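Local coordinates for VP4 CORE protein (Bluetongue virus, PDB 2JHP), which caps the viral messenger RNA, carrying several steps of cap synthesis and methylation in one chain, and is a protein of the inner capsid, at residues A[189-194]-A[256-261]; A[199-204]-A[220-225]. All blocks are in the same frame, centred on the assembly; numbering follows the deposited sequence.

Contact 1: residues A[189-194]-A[256-261]; sequences SAEEVH and KRVERL
Two glutamates interlock where the strands begin: the Glu191 carboxylate takes the backbone N of Glu259, and the Glu259 carboxylate reaches back to Ser189. Glu191, its CG beside the backbone N (chi1 -56°) and its chain extended beyond, brings OE2 to the N of Glu259 at 2.8 Å in a nearly straight bond (166°); the N-H meets OE2 on its anti side, tilted out of the carboxylate plane. The Glu259 chain, extended with CG anti to the backbone N (chi1 179°), carries its carboxylate to Ser189, whose OG lies between the two oxygens, 2.7 Å from OE2 and 2.8 Å from OE1. Arg350 forms a salt bridge with Glu259 and a hydrogen bond with Ser189 OG, and His347 binds both glutamates. Between them the O of Glu259 receives the N of Glu191 and, weakly, that of Glu192.

Beyond this irregular start the segments become neighbouring parallel strands, Leu261 N giving to Glu192 O at 2.9 Å and His194 N to Leu261 O at 3.1 Å. One face of the sheet carries Leu261, whose CB meets Ala190 CB at 3.7 Å while its CD2 lies against Val193 CG2. On the other, Glu192 and Arg260 run side by side in the same direction. Glu192 OE1 accepts His194 NE2 at 2.6 Å and sits at the edge of the Arg260 guanidinium, 3.6 Å from NE in a long salt bridge; NH1 and NH2 are bound by Ala299 O and Asn253 O. The buried Glu192 carboxylate thus lies between a histidine and an arginine, which would favour its ionised form.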
ATOM      1  N   SER A 189     -10.011  11.753  11.573  1.00 14.82           N
ATOM      2  CA  SER A 189     -10.550  12.839  10.741  1.00 10.78           C
ATOM      3  C   SER A 189     -11.121  14.009  11.523  1.00 11.94           C
ATOM      4  O   SER A 189     -11.418  15.046  10.937  1.00 16.46           O
ATOM      5  CB  SER A 189     -11.596  12.326   9.724  1.00 12.27           C
ATOM      6  OG  SER A 189     -12.806  11.932  10.348  1.00 15.81           O
ATOM      7  N   ALA A 190     -11.271  13.846  12.836  1.00 17.93           N
ATOM      8  CA  ALA A 190     -11.788  14.919  13.692  1.00 12.24           C
ATOM      9  C   ALA A 190     -10.796  16.079  13.786  1.00 12.89           C
ATOM     10  O   ALA A 190      -9.618  15.858  14.071  1.00 16.86           O
ATOM     11  CB  ALA A 190     -12.105  14.389  15.073  1.00 15.04           C
ATOM     12  N   GLU A 191     -11.278  17.301  13.541  1.00 17.17           N
ATOM     13  CA  GLU A 191     -10.480  18.518  13.734  1.00  8.65           C
ATOM     14  C   GLU A 191     -10.514  18.986  15.175  1.00 12.89           C
ATOM     15  O   GLU A 191      -9.629  19.720  15.615  1.00 23.76           O
ATOM     16  CB  GLU A 191     -10.992  19.663  12.870  1.00  7.90           C
ATOM     17  CG  GLU A 191     -11.046  19.359  11.389  1.00 -0.59           C
ATOM     18  CD  GLU A 191     -12.081  20.208  10.688  1.00 68.13           C
ATOM     19  OE1 GLU A 191     -11.751  21.349  10.293  1.00 20.81           O
ATOM     20  OE2 GLU A 191     -13.227  19.728  10.547  1.00  8.82           O
ATOM     21  N   GLU A 192     -11.543  18.573  15.908  1.00 19.64           N
ATOM     22  CA  GLU A 192     -11.755  19.067  17.257  1.00 16.07           C
ATOM     23  C   GLU A 192     -12.282  17.947  18.136  1.00 22.08           C
ATOM     24  O   GLU A 192     -13.277  17.304  17.805  1.00 11.64           O
ATOM     25  CB  GLU A 192     -12.730  20.242  17.222  1.00 17.00           C
ATOM     26  CG  GLU A 192     -13.003  20.935  18.546  1.00 18.24           C
ATOM     27  CD  GLU A 192     -14.074  22.013  18.403  1.00 15.41           C
ATOM     28  OE1 GLU A 192     -15.117  21.924  19.090  1.00 35.62           O
ATOM     29  OE2 GLU A 192     -13.882  22.940  17.584  1.00 25.85           O
ATOM     30  N   VAL A 193     -11.595  17.714  19.251  1.00 13.06           N
ATOM     31  CA  VAL A 193     -11.980  16.693  20.211  1.00 17.23           C
ATOM     32  C   VAL A 193     -12.290  17.292  21.569  1.00 18.35           C
ATOM     33  O   VAL A 193     -11.478  18.010  22.148  1.00 19.64           O
ATOM     34  CB  VAL A 193     -10.874  15.618  20.399  1.00  8.26           C
ATOM     35  CG1 VAL A 193     -11.224  14.679  21.568  1.00 14.83           C
ATOM     36  CG2 VAL A 193     -10.662  14.839  19.114  1.00  5.47           C
ATOM     37  N   HIS A 194     -13.472  16.967  22.068  1.00 12.23           N
ATOM     38  CA  HIS A 194     -13.851  17.265  23.432  1.00 18.92           C
ATOM     39  C   HIS A 194     -13.674  15.995  24.272  1.00 20.54           C
ATOM     40  O   HIS A 194     -14.372  14.993  24.067  1.00 15.43           O
ATOM     41  CB  HIS A 194     -15.292  17.777  23.471  1.00 16.61           C
ATOM     42  CG  HIS A 194     -15.480  19.085  22.772  1.00 14.24           C
ATOM     43  ND1 HIS A 194     -15.646  20.273  23.449  1.00 24.16           N
ATOM     44  CD2 HIS A 194     -15.504  19.396  21.454  1.00-10.99           C
ATOM     45  CE1 HIS A 194     -15.772  21.260  22.578  1.00  0.61           C
ATOM     46  NE2 HIS A 194     -15.692  20.754  21.360  1.00 20.60           N
ATOM     47  N   LYS A 256     -18.351  28.254  12.228  1.00 13.62           N
ATOM     48  CA  LYS A 256     -17.379  27.562  11.376  1.00 24.35           C
ATOM     49  C   LYS A 256     -17.607  26.043  11.391  1.00 26.79           C
ATOM     50  O   LYS A 256     -17.820  25.438  12.445  1.00 22.01           O
ATOM     51  CB  LYS A 256     -15.936  27.901  11.786  1.00 34.11           C
ATOM     52  CG  LYS A 256     -14.864  27.429  10.799  1.00 76.56           C
ATOM     53  CD  LYS A 256     -13.490  28.032  11.098  1.00 12.79           C
ATOM     54  CE  LYS A 256     -13.320  29.415  10.468  1.00200.00           C
ATOM     55  NZ  LYS A 256     -13.328  29.380   8.975  1.00 35.54           N
ATOM     56  N   ARG A 257     -17.553  25.459  10.197  1.00 22.06           N
ATOM     57  CA  ARG A 257     -17.781  24.042   9.949  1.00 21.01           C
ATOM     58  C   ARG A 257     -16.610  23.207  10.471  1.00 24.63           C
ATOM     59  O   ARG A 257     -15.453  23.522  10.200  1.00 20.64           O
ATOM     60  CB  ARG A 257     -17.913  23.853   8.438  1.00 22.03           C
ATOM     61  CG  ARG A 257     -18.572  22.579   7.959  1.00 46.24           C
ATOM     62  CD  ARG A 257     -18.443  22.483   6.439  1.00 -0.81           C
ATOM     63  NE  ARG A 257     -17.059  22.215   6.042  1.00 54.00           N
ATOM     64  CZ  ARG A 257     -16.611  22.225   4.789  1.00 38.28           C
ATOM     65  NH1 ARG A 257     -17.431  22.491   3.779  1.00 87.27           N
ATOM     66  NH2 ARG A 257     -15.333  21.962   4.546  1.00140.26           N
ATOM     67  N   VAL A 258     -16.908  22.151  11.224  1.00  9.77           N
ATOM     68  CA  VAL A 258     -15.880  21.256  11.740  1.00 12.72           C
ATOM     69  C   VAL A 258     -16.403  19.838  12.003  1.00 12.77           C
ATOM     70  O   VAL A 258     -17.581  19.642  12.302  1.00 23.52           O
ATOM     71  CB  VAL A 258     -15.213  21.797  13.048  1.00  5.67           C
ATOM     72  CG1 VAL A 258     -14.139  22.842  12.728  1.00 19.58           C
ATOM     73  CG2 VAL A 258     -16.264  22.348  14.022  1.00 21.86           C
ATOM     74  N   GLU A 259     -15.521  18.852  11.878  1.00 15.30           N
ATOM     75  CA  GLU A 259     -15.829  17.525  12.381  1.00 13.58           C
ATOM     76  C   GLU A 259     -15.353  17.476  13.815  1.00 19.06           C
ATOM     77  O   GLU A 259     -14.161  17.674  14.087  1.00 14.16           O
ATOM     78  CB  GLU A 259     -15.170  16.425  11.557  1.00 14.31           C
ATOM     79  CG  GLU A 259     -15.490  15.052  12.106  1.00 11.84           C
ATOM     80  CD  GLU A 259     -14.941  13.903  11.287  1.00 19.17           C
ATOM     81  OE1 GLU A 259     -14.528  14.107  10.122  1.00 15.79           O
ATOM     82  OE2 GLU A 259     -14.933  12.776  11.824  1.00 21.20           O
ATOM     83  N   ARG A 260     -16.298  17.247  14.721  1.00 33.49           N
ATOM     84  CA  ARG A 260     -16.012  17.129  16.143  1.00 18.89           C
ATOM     85  C   ARG A 260     -16.204  15.686  16.594  1.00 22.57           C
ATOM     86  O   ARG A 260     -17.118  15.003  16.129  1.00 23.01           O
ATOM     87  CB  ARG A 260     -16.916  18.046  16.957  1.00 12.87           C
ATOM     88  CG  ARG A 260     -16.775  19.523  16.656  1.00 19.57           C
ATOM     89  CD  ARG A 260     -17.773  20.343  17.481  1.00  2.86           C
ATOM     90  NE  ARG A 260     -17.991  21.681  16.940  1.00 71.82           N
ATOM     91  CZ  ARG A 260     -19.060  22.040  16.233  1.00-13.43           C
ATOM     92  NH1 ARG A 260     -20.015  21.156  15.962  1.00  7.21           N
ATOM     93  NH2 ARG A 260     -19.163  23.285  15.777  1.00 48.11           N
ATOM     94  N   LEU A 261     -15.333  15.234  17.493  1.00 14.62           N
ATOM     95  CA  LEU A 261     -15.469  13.924  18.146  1.00 10.46           C
ATOM     96  C   LEU A 261     -15.586  14.078  19.658  1.00 17.35           C
ATOM     97  O   LEU A 261     -14.839  14.844  20.274  1.00 14.66           O
ATOM     98  CB  LEU A 261     -14.285  13.018  17.797  1.00  8.12           C
ATOM     99  CG  LEU A 261     -13.851  11.870  18.715  1.00 13.42           C
ATOM    100  CD1 LEU A 261     -14.858  10.736  18.728  1.00 11.78           C
ATOM    101  CD2 LEU A 261     -12.509  11.389  18.204  1.00 10.54           C
TER

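Contact 2: residues A[199-204]-A[220-225]. With SAH (S-adenosyl-L-homocysteine), chain C.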
ATOM      1  N   GLY A 199      -8.328  13.090  32.891  1.00 35.55           N
ATOM      2  CA  GLY A 199      -7.368  12.702  33.920  1.00 21.13           C
ATOM      3  C   GLY A 199      -6.189  13.654  34.032  1.00  4.04           C
ATOM      4  O   GLY A 199      -6.360  14.872  33.938  1.00 21.13           O
ATOM      5  N   ASP A 200      -4.994  13.096  34.226  1.00 25.31           N
ATOM      6  CA  ASP A 200      -3.775  13.887  34.433  1.00 36.94           C
ATOM      7  C   ASP A 200      -3.054  14.267  33.132  1.00 37.55           C
ATOM      8  O   ASP A 200      -2.008  14.916  33.158  1.00 33.76           O
ATOM      9  CB  ASP A 200      -2.817  13.155  35.383  1.00 34.03           C
ATOM     10  CG  ASP A 200      -2.257  11.861  34.788  1.00 -6.13           C
ATOM     11  OD1 ASP A 200      -2.755  11.378  33.743  1.00 24.20           O
ATOM     12  OD2 ASP A 200      -1.302  11.324  35.384  1.00 28.62           O
ATOM     13  N   LEU A 201      -3.615  13.841  32.005  1.00 16.02           N
ATOM     14  CA  LEU A 201      -3.137  14.217  30.665  1.00 12.14           C
ATOM     15  C   LEU A 201      -1.891  13.465  30.172  1.00 17.87           C
ATOM     16  O   LEU A 201      -1.445  13.676  29.038  1.00 51.53           O
ATOM     17  CB  LEU A 201      -2.995  15.750  30.516  1.00-10.02           C
ATOM     18  CG  LEU A 201      -4.298  16.587  30.440  1.00 -9.66           C
ATOM     19  CD1 LEU A 201      -3.962  18.063  30.219  1.00-14.14           C
ATOM     20  CD2 LEU A 201      -5.276  16.113  29.357  1.00 -9.82           C
ATOM     21  N   ARG A 202      -1.348  12.580  31.013  1.00 19.37           N
ATOM     22  CA  ARG A 202      -0.193  11.753  30.636  1.00 -7.75           C
ATOM     23  C   ARG A 202      -0.529  10.941  29.385  1.00  7.79           C
ATOM     24  O   ARG A 202       0.279  10.819  28.463  1.00 19.61           O
ATOM     25  CB  ARG A 202       0.235  10.821  31.790  1.00-14.46           C
ATOM     26  CG  ARG A 202       1.566  10.078  31.547  1.00 22.66           C
ATOM     27  CD  ARG A 202       1.822   8.976  32.587  1.00  5.43           C
ATOM     28  NE  ARG A 202       0.684   8.056  32.709  1.00  2.03           N
ATOM     29  CZ  ARG A 202       0.483   6.978  31.947  1.00 40.16           C
ATOM     30  NH1 ARG A 202       1.358   6.647  30.999  1.00  9.42           N
ATOM     31  NH2 ARG A 202      -0.600   6.223  32.135  1.00 -1.66           N
ATOM     32  N   THR A 203      -1.741  10.402  29.373  1.00 27.68           N
ATOM     33  CA  THR A 203      -2.279   9.680  28.229  1.00 22.20           C
ATOM     34  C   THR A 203      -2.270  10.553  26.967  1.00 19.90           C
ATOM     35  O   THR A 203      -1.757  10.128  25.931  1.00 19.77           O
ATOM     36  CB  THR A 203      -3.676   9.103  28.575  1.00 23.79           C
ATOM     37  OG1 THR A 203      -3.503   7.886  29.318  1.00 53.63           O
ATOM     38  CG2 THR A 203      -4.532   8.833  27.323  1.00 46.90           C
ATOM     39  N   LEU A 204      -2.791  11.779  27.067  1.00 18.46           N
ATOM     40  CA  LEU A 204      -2.804  12.688  25.916  1.00 20.40           C
ATOM     41  C   LEU A 204      -1.393  13.050  25.476  1.00 28.55           C
ATOM     42  O   LEU A 204      -1.125  13.188  24.289  1.00 21.86           O
ATOM     43  CB  LEU A 204      -3.624  13.959  26.187  1.00 10.87           C
ATOM     44  CG  LEU A 204      -3.839  14.927  25.006  1.00 14.40           C
ATOM     45  CD1 LEU A 204      -4.561  14.263  23.836  1.00 18.89           C
ATOM     46  CD2 LEU A 204      -4.607  16.160  25.443  1.00 26.03           C
ATOM     47  N   TRP A 220      -7.920  20.214  21.003  1.00 14.41           N
ATOM     48  CA  TRP A 220      -8.265  19.384  22.148  1.00 15.08           C
ATOM     49  C   TRP A 220      -8.902  20.183  23.283  1.00 17.40           C
ATOM     50  O   TRP A 220      -8.216  20.926  23.975  1.00 16.59           O
ATOM     51  CB  TRP A 220      -6.996  18.723  22.681  1.00 19.48           C
ATOM     52  CG  TRP A 220      -6.327  17.819  21.719  1.00 17.27           C
ATOM     53  CD1 TRP A 220      -5.316  18.133  20.855  1.00 14.78           C
ATOM     54  CD2 TRP A 220      -6.615  16.436  21.522  1.00 30.94           C
ATOM     55  NE1 TRP A 220      -4.957  17.024  20.128  1.00 33.13           N
ATOM     56  CE2 TRP A 220      -5.742  15.967  20.516  1.00  9.78           C
ATOM     57  CE3 TRP A 220      -7.536  15.549  22.086  1.00 10.28           C
ATOM     58  CZ2 TRP A 220      -5.758  14.646  20.066  1.00 15.94           C
ATOM     59  CZ3 TRP A 220      -7.551  14.223  21.637  1.00 17.32           C
ATOM     60  CH2 TRP A 220      -6.658  13.790  20.637  1.00 12.39           C
ATOM     61  N   HIS A 221     -10.208  20.034  23.469  1.00 26.84           N
ATOM     62  CA  HIS A 221     -10.874  20.586  24.644  1.00 23.80           C
ATOM     63  C   HIS A 221     -10.932  19.488  25.689  1.00 25.85           C
ATOM     64  O   HIS A 221     -11.628  18.493  25.510  1.00 20.19           O
ATOM     65  CB  HIS A 221     -12.282  21.062  24.302  1.00 22.27           C
ATOM     66  CG  HIS A 221     -12.327  22.401  23.634  1.00 35.70           C
ATOM     67  ND1 HIS A 221     -12.102  23.578  24.315  1.00 24.16           N
ATOM     68  CD2 HIS A 221     -12.595  22.750  22.353  1.00 15.10           C
ATOM     69  CE1 HIS A 221     -12.217  24.595  23.478  1.00  5.67           C
ATOM     70  NE2 HIS A 221     -12.516  24.121  22.283  1.00 29.39           N
ATOM     71  N   VAL A 222     -10.184  19.655  26.769  1.00 14.82           N
ATOM     72  CA  VAL A 222     -10.054  18.594  27.770  1.00 11.42           C
ATOM     73  C   VAL A 222     -10.686  19.000  29.103  1.00  9.33           C
ATOM     74  O   VAL A 222     -10.398  20.078  29.629  1.00 22.45           O
ATOM     75  CB  VAL A 222      -8.575  18.124  27.954  1.00  7.67           C
ATOM     76  CG1 VAL A 222      -8.009  17.594  26.633  1.00 17.67           C
ATOM     77  CG2 VAL A 222      -7.702  19.234  28.498  1.00 25.19           C
ATOM     78  N   TYR A 223     -11.551  18.139  29.633  1.00 18.52           N
ATOM     79  CA  TYR A 223     -12.366  18.470  30.803  1.00 16.83           C
ATOM     80  C   TYR A 223     -12.083  17.533  31.972  1.00 18.98           C
ATOM     81  O   TYR A 223     -12.209  16.312  31.839  1.00 20.19           O
ATOM     82  CB  TYR A 223     -13.858  18.385  30.473  1.00  6.60           C
ATOM     83  CG  TYR A 223     -14.332  19.140  29.248  1.00 53.90           C
ATOM     84  CD1 TYR A 223     -14.095  18.649  27.961  1.00 27.10           C
ATOM     85  CD2 TYR A 223     -15.070  20.318  29.378  1.00 23.59           C
ATOM     86  CE1 TYR A 223     -14.556  19.327  26.834  1.00 66.34           C
ATOM     87  CE2 TYR A 223     -15.540  21.006  28.256  1.00 64.18           C
ATOM     88  CZ  TYR A 223     -15.278  20.501  26.990  1.00  7.36           C
ATOM     89  OH  TYR A 223     -15.736  21.169  25.884  1.00 43.55           O
ATOM     90  N   ASP A 224     -11.706  18.114  33.111  1.00  8.38           N
ATOM     91  CA  ASP A 224     -11.512  17.369  34.365  1.00  2.93           C
ATOM     92  C   ASP A 224     -11.140  18.315  35.497  1.00 -6.81           C
ATOM     93  O   ASP A 224     -10.183  19.075  35.383  1.00  8.70           O
ATOM     94  CB  ASP A 224     -10.423  16.294  34.219  1.00 -8.37           C
ATOM     95  CG  ASP A 224     -10.513  15.228  35.280  1.00 40.17           C
ATOM     96  OD1 ASP A 224     -10.478  15.551  36.481  1.00 14.61           O
ATOM     97  OD2 ASP A 224     -10.613  14.050  34.904  1.00 18.49           O
ATOM     98  N   PRO A 225     -11.894  18.267  36.601  1.00 -9.56           N
ATOM     99  CA  PRO A 225     -11.550  18.971  37.855  1.00 -3.61           C
ATOM    100  C   PRO A 225     -10.069  18.885  38.297  1.00  6.74           C
ATOM    101  O   PRO A 225      -9.546  19.855  38.854  1.00 11.63           O
ATOM    102  CB  PRO A 225     -12.448  18.287  38.888  1.00 -4.37           C
ATOM    103  CG  PRO A 225     -13.663  17.953  38.125  1.00-16.79           C
ATOM    104  CD  PRO A 225     -13.178  17.545  36.722  1.00-11.43           C
TER
HETATM  105  N   SAH C1646      -8.693   9.579  30.826  1.00 23.02           N
HETATM  106  CA  SAH C1646      -7.856   9.372  32.050  1.00 30.27           C
HETATM  107  CB  SAH C1646      -8.409   8.269  32.956  1.00  5.58           C
HETATM  108  CG  SAH C1646      -9.801   8.565  33.507  1.00 23.71           C
HETATM  109  SD  SAH C1646      -9.749   8.874  35.284  1.00 38.74           S
HETATM  110  C   SAH C1646      -6.408   9.085  31.664  1.00 31.49           C
HETATM  111  O   SAH C1646      -6.127   8.601  30.566  1.00 32.51           O
HETATM  112  OXT SAH C1646      -5.489   9.344  32.441  1.00 49.20           O
HETATM  113  C5' SAH C1646     -11.459   9.442  35.369  1.00 20.83           C
HETATM  114  C4' SAH C1646     -11.477  10.939  35.620  1.00 31.39           C
HETATM  115  O4' SAH C1646     -12.765  11.461  35.418  1.00 26.03           O
HETATM  116  C3' SAH C1646     -11.095  11.316  37.041  1.00 27.59           C
HETATM  117  O3' SAH C1646      -9.800  11.857  37.000  1.00 22.62           O
HETATM  118  C2' SAH C1646     -12.123  12.352  37.471  1.00  5.55           C
HETATM  119  O2' SAH C1646     -11.504  13.539  37.903  1.00 49.50           O
HETATM  120  C1' SAH C1646     -12.871  12.637  36.187  1.00 29.06           C
HETATM  121  N9  SAH C1646     -14.294  12.984  36.315  1.00 46.31           N
HETATM  122  C8  SAH C1646     -15.232  12.475  37.174  1.00 24.84           C
HETATM  123  N7  SAH C1646     -16.418  13.068  36.903  1.00 57.23           N
HETATM  124  C5  SAH C1646     -16.252  13.933  35.880  1.00 42.35           C
HETATM  125  C6  SAH C1646     -17.120  14.788  35.208  1.00 54.30           C
HETATM  126  N6  SAH C1646     -18.401  14.851  35.555  1.00 26.20           N
HETATM  127  N1  SAH C1646     -16.640  15.576  34.176  1.00 19.24           N
HETATM  128  C2  SAH C1646     -15.313  15.514  33.814  1.00 11.89           C
HETATM  129  N3  SAH C1646     -14.459  14.659  34.485  1.00 44.99           N
HETATM  130  C4  SAH C1646     -14.920  13.886  35.499  1.00 22.67           C
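Leu204, Val222 and Gly199 carry most of this contact, which belongs to the Rossmann-like beta-alpha-beta unit of a methyltransferase domain: the turn after strand 192-196 and the start of helix 202-210 pack on strand 219-223. Leu204 has its CG anti to the backbone N (chi1 -174°) and divides its methyls between two strand residues. CD1 sits over one face of the Trp220 indole, 3.6 Å from the centroid of the six-membered ring and 7° off its normal, a CH-pi contact; CD2 meets Val222 CG1 tip to tip at 3.9 Å. Val222 also receives Leu201, whose CD2 comes to 4.0 Å from Val222 CG2, so the two leucines cover both of its methyls.

Past this apolar patch lies the bound S-adenosyl-L-homocysteine. Gly199, with positive phi, passes close to the ligand, its N 3.8 Å from the ligand CA, while Thr203 OG1 donates to the ligand O. At the end of the strand the Asp224 carboxylate accepts both ribose hydroxyls, O2' on OD1 at 2.7 Å and O3' on OD2 at 3.1 Å. The same OD2 also takes Gly199 N from above the carboxylate plane, at 3.2 Å.

In the fold
From the N terminus the chain passes through 189-194 into strand 192-196, turns at 199-204 into helix 202-210, and returns through 220-225 on strand 219-223. Contact 2 closes this short loop, with 15 residues between its segments. The chain then forms strand 235-238 before 256-261 comes back beside 189-194, so contact 1 closes a larger loop of 61 intervening residues that encloses contact 2 entirely. Strand 192-196 is flanked in the sheet by 219-223 and 260-264. The contacts, their centres about 17 Å apart, meet where the rings of His194 and His221 stack and His194 ND1 lies 2.6 Å from Tyr223 OH.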